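Local coordinates for protein Rab3 interacting molecule variant 2 (Drosophila melanogaster, PDB 4TS6) that probably serves as an active-zone scaffold in synaptic vesicle release, its C2A domain being a beta sandwich of the C2 family, at residues N45-L53 / P73-L84. Numbering follows the deposited sequence.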
# COMPACT_ATOMS: atom_id res chain seq x y z
N ASN A 45 -6.81 -8.71 -10.68
CA ASN A 45 -5.39 -8.67 -10.95
C ASN A 45 -4.84 -7.49 -10.19
O ASN A 45 -4.61 -6.42 -10.77
CB ASN A 45 -5.11 -8.47 -12.44
CG ASN A 45 -5.80 -9.51 -13.30
OD1 ASN A 45 -5.53 -10.70 -13.17
ND2 ASN A 45 -6.69 -9.06 -14.19
N PRO A 46 -4.63 -7.67 -8.88
CA PRO A 46 -4.32 -6.61 -7.93
C PRO A 46 -2.87 -6.09 -7.96
O PRO A 46 -1.94 -6.88 -8.08
CB PRO A 46 -4.59 -7.27 -6.56
CG PRO A 46 -5.24 -8.61 -6.85
CD PRO A 46 -4.77 -8.98 -8.22
N TYR A 47 -2.72 -4.78 -7.87
CA TYR A 47 -1.43 -4.14 -7.60
C TYR A 47 -1.71 -2.99 -6.68
O TYR A 47 -2.87 -2.58 -6.53
CB TYR A 47 -0.74 -3.61 -8.86
CG TYR A 47 -1.50 -2.51 -9.59
CD1 TYR A 47 -2.50 -2.82 -10.50
CD2 TYR A 47 -1.21 -1.17 -9.36
CE1 TYR A 47 -3.19 -1.81 -11.20
CE2 TYR A 47 -1.90 -0.17 -10.03
CZ TYR A 47 -2.88 -0.49 -10.95
OH TYR A 47 -3.54 0.53 -11.62
N ALA A 48 -0.66 -2.47 -6.04
CA ALA A 48 -0.86 -1.39 -5.10
C ALA A 48 -0.05 -0.19 -5.49
O ALA A 48 1.03 -0.32 -6.08
CB ALA A 48 -0.51 -1.85 -3.69
N LYS A 49 -0.57 0.99 -5.18
CA LYS A 49 0.18 2.20 -5.37
C LYS A 49 0.37 2.81 -3.99
O LYS A 49 -0.52 2.73 -3.15
CB LYS A 49 -0.59 3.17 -6.28
CG LYS A 49 0.14 3.52 -7.56
CD LYS A 49 -0.78 3.54 -8.78
CE LYS A 49 -1.69 4.76 -8.82
NZ LYS A 49 -2.33 4.92 -10.17
N VAL A 50 1.53 3.41 -3.75
CA VAL A 50 1.78 4.01 -2.44
C VAL A 50 2.26 5.43 -2.66
O VAL A 50 3.10 5.67 -3.54
CB VAL A 50 2.88 3.26 -1.68
CG1 VAL A 50 3.07 3.83 -0.27
CG2 VAL A 50 2.56 1.78 -1.62
N PHE A 51 1.74 6.37 -1.88
CA PHE A 51 2.22 7.76 -1.92
C PHE A 51 2.54 8.19 -0.52
O PHE A 51 1.84 7.79 0.42
CB PHE A 51 1.13 8.68 -2.46
CG PHE A 51 1.01 8.67 -3.94
CD1 PHE A 51 0.20 7.75 -4.58
CD2 PHE A 51 1.70 9.60 -4.70
CE1 PHE A 51 0.09 7.74 -5.97
CE2 PHE A 51 1.59 9.60 -6.09
CZ PHE A 51 0.78 8.67 -6.71
N LEU A 52 3.56 9.02 -0.36
CA LEU A 52 3.78 9.65 0.95
C LEU A 52 3.27 11.07 0.85
O LEU A 52 3.99 11.96 0.38
CB LEU A 52 5.26 9.64 1.33
CG LEU A 52 5.62 10.25 2.69
CD1 LEU A 52 4.94 9.45 3.80
CD2 LEU A 52 7.11 10.27 2.87
N LEU A 53 2.03 11.29 1.29
CA LEU A 53 1.35 12.58 1.10
C LEU A 53 1.88 13.61 2.09
O LEU A 53 2.34 13.22 3.18
CB LEU A 53 -0.17 12.41 1.25
CG LEU A 53 -0.85 11.44 0.30
CD1 LEU A 53 -2.34 11.44 0.58
CD2 LEU A 53 -0.58 11.86 -1.12
N PRO A 73 -3.52 -11.67 -3.32
CA PRO A 73 -2.22 -11.33 -3.92
C PRO A 73 -1.09 -11.29 -2.90
O PRO A 73 -1.29 -10.77 -1.80
CB PRO A 73 -2.45 -9.92 -4.48
CG PRO A 73 -3.52 -9.33 -3.55
CD PRO A 73 -4.43 -10.51 -3.28
N ARG A 74 0.08 -11.81 -3.25
CA ARG A 74 1.27 -11.64 -2.41
C ARG A 74 2.35 -10.91 -3.21
O ARG A 74 2.67 -11.30 -4.34
CB ARG A 74 1.79 -13.00 -1.92
CG ARG A 74 0.73 -13.85 -1.23
CD ARG A 74 1.31 -15.13 -0.62
NE ARG A 74 2.34 -14.85 0.37
CZ ARG A 74 2.10 -14.62 1.66
NH1 ARG A 74 0.86 -14.66 2.11
NH2 ARG A 74 3.09 -14.36 2.49
N TRP A 75 2.90 -9.85 -2.64
CA TRP A 75 3.94 -9.09 -3.34
C TRP A 75 5.31 -9.22 -2.67
O TRP A 75 6.33 -9.35 -3.35
CB TRP A 75 3.55 -7.61 -3.45
CG TRP A 75 2.23 -7.35 -4.13
CD1 TRP A 75 1.96 -7.37 -5.47
CD2 TRP A 75 1.00 -7.01 -3.47
NE1 TRP A 75 0.62 -7.08 -5.69
CE2 TRP A 75 0.02 -6.84 -4.48
CE3 TRP A 75 0.63 -6.83 -2.13
CZ2 TRP A 75 -1.31 -6.50 -4.18
CZ3 TRP A 75 -0.69 -6.49 -1.84
CH2 TRP A 75 -1.64 -6.34 -2.86
N GLY A 76 5.33 -9.21 -1.33
CA GLY A 76 6.57 -9.17 -0.59
C GLY A 76 7.48 -8.03 -1.02
O GLY A 76 8.70 -8.19 -1.11
N GLN A 77 6.88 -6.87 -1.28
CA GLN A 77 7.59 -5.76 -1.92
C GLN A 77 7.91 -4.63 -0.94
O GLN A 77 7.02 -4.12 -0.26
CB GLN A 77 6.72 -5.20 -3.05
CG GLN A 77 7.48 -4.40 -4.09
CD GLN A 77 7.31 -4.95 -5.51
OE1 GLN A 77 6.31 -5.61 -5.85
NE2 GLN A 77 8.29 -4.67 -6.35
N THR A 78 9.18 -4.24 -0.88
CA THR A 78 9.62 -3.18 0.04
C THR A 78 9.93 -1.89 -0.72
O THR A 78 10.56 -1.92 -1.78
CB THR A 78 10.84 -3.64 0.85
OG1 THR A 78 10.44 -4.69 1.73
CG2 THR A 78 11.42 -2.49 1.68
N PHE A 79 9.45 -0.77 -0.19
CA PHE A 79 9.74 0.54 -0.78
C PHE A 79 10.42 1.40 0.27
O PHE A 79 10.19 1.22 1.47
CB PHE A 79 8.45 1.22 -1.25
CG PHE A 79 7.68 0.43 -2.28
CD1 PHE A 79 8.25 0.15 -3.52
CD2 PHE A 79 6.40 -0.01 -2.02
CE1 PHE A 79 7.54 -0.59 -4.48
CE2 PHE A 79 5.68 -0.74 -2.97
CZ PHE A 79 6.25 -1.02 -4.20
N VAL A 80 11.25 2.33 -0.17
CA VAL A 80 11.99 3.18 0.77
C VAL A 80 11.75 4.65 0.44
O VAL A 80 11.78 5.03 -0.73
CB VAL A 80 13.50 2.87 0.73
CG1 VAL A 80 14.27 3.82 1.61
CG2 VAL A 80 13.76 1.44 1.17
N TYR A 81 11.47 5.45 1.46
CA TYR A 81 11.36 6.90 1.31
C TYR A 81 12.50 7.53 2.08
O TYR A 81 12.61 7.32 3.28
CB TYR A 81 10.04 7.40 1.88
CG TYR A 81 8.85 7.04 1.02
CD1 TYR A 81 8.56 7.76 -0.13
CD2 TYR A 81 8.01 5.98 1.36
CE1 TYR A 81 7.46 7.43 -0.93
CE2 TYR A 81 6.91 5.65 0.57
CZ TYR A 81 6.65 6.38 -0.58
OH TYR A 81 5.56 6.08 -1.38
N SER A 82 13.33 8.32 1.41
CA SER A 82 14.57 8.83 1.99
C SER A 82 14.49 10.30 2.41
O SER A 82 13.53 11.00 2.09
CB SER A 82 15.71 8.64 0.99
OG SER A 82 15.80 7.29 0.59
N GLY A 83 15.51 10.76 3.13
CA GLY A 83 15.59 12.17 3.51
C GLY A 83 14.57 12.60 4.55
O GLY A 83 14.09 13.75 4.52
N LEU A 84 14.27 11.72 5.50
CA LEU A 84 13.22 11.99 6.50
C LEU A 84 13.69 11.81 7.94
O LEU A 84 14.17 10.73 8.30
CB LEU A 84 12.03 11.05 6.24
CG LEU A 84 11.31 11.28 4.91
CD1 LEU A 84 10.40 10.11 4.55
CD2 LEU A 84 10.51 12.57 4.97
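Strands 46-53 and 74-81 face each other from the two sheets of the C2 beta sandwich, running in roughly the same direction at 33°, with their axes 8.8 Å apart at closest approach. They illustrate how the layers of a sandwich are joined: no hydrogen bond passes between them, and inward-pointing Pro46, Val50 and Leu52 meet Pro73, Trp75, Phe79 and Tyr81 across the interior. At one end two proline rings cross at about a right angle, CG of Pro46 lying 3.8 Å from CG of Pro73. Beside them the indole of Trp75 presents its edge to the backbone, and its NE1 comes within 3.5 Å of Pro46 O, near the ring plane but without a hydrogen bond, while Pro73 CB sits over the rim of one indole face. A G1 beta bulge at Gly76 and Gln77, opposite Leu29, interrupts strand 74-81 just after this tryptophan. Farther along, Val50 divides its branches: a chi1 of -176° sets CG1 beside the carbonyl carbon, where it meets the edge of Tyr81 3.5 Å from its OH, and leaves CG2 to approach Phe79 CE2 at 4.2 Å. The hydroxyl of this buried tyrosine is satisfied by a hydrogen bond to Ser60 O; its approach to Val50 O is too poorly angled to count. Leu94 of strand 93-100 touches both Val50 and Tyr81. Leu52 slides past the tyrosine in the opposite direction, making a CH-pi contact in which CB stands 4.0 Å from the ring centroid, 16° off the normal. Its CD2, still beside the CG end of that ring, meets CD1 of Leu84, tip to tip at 3.7 Å.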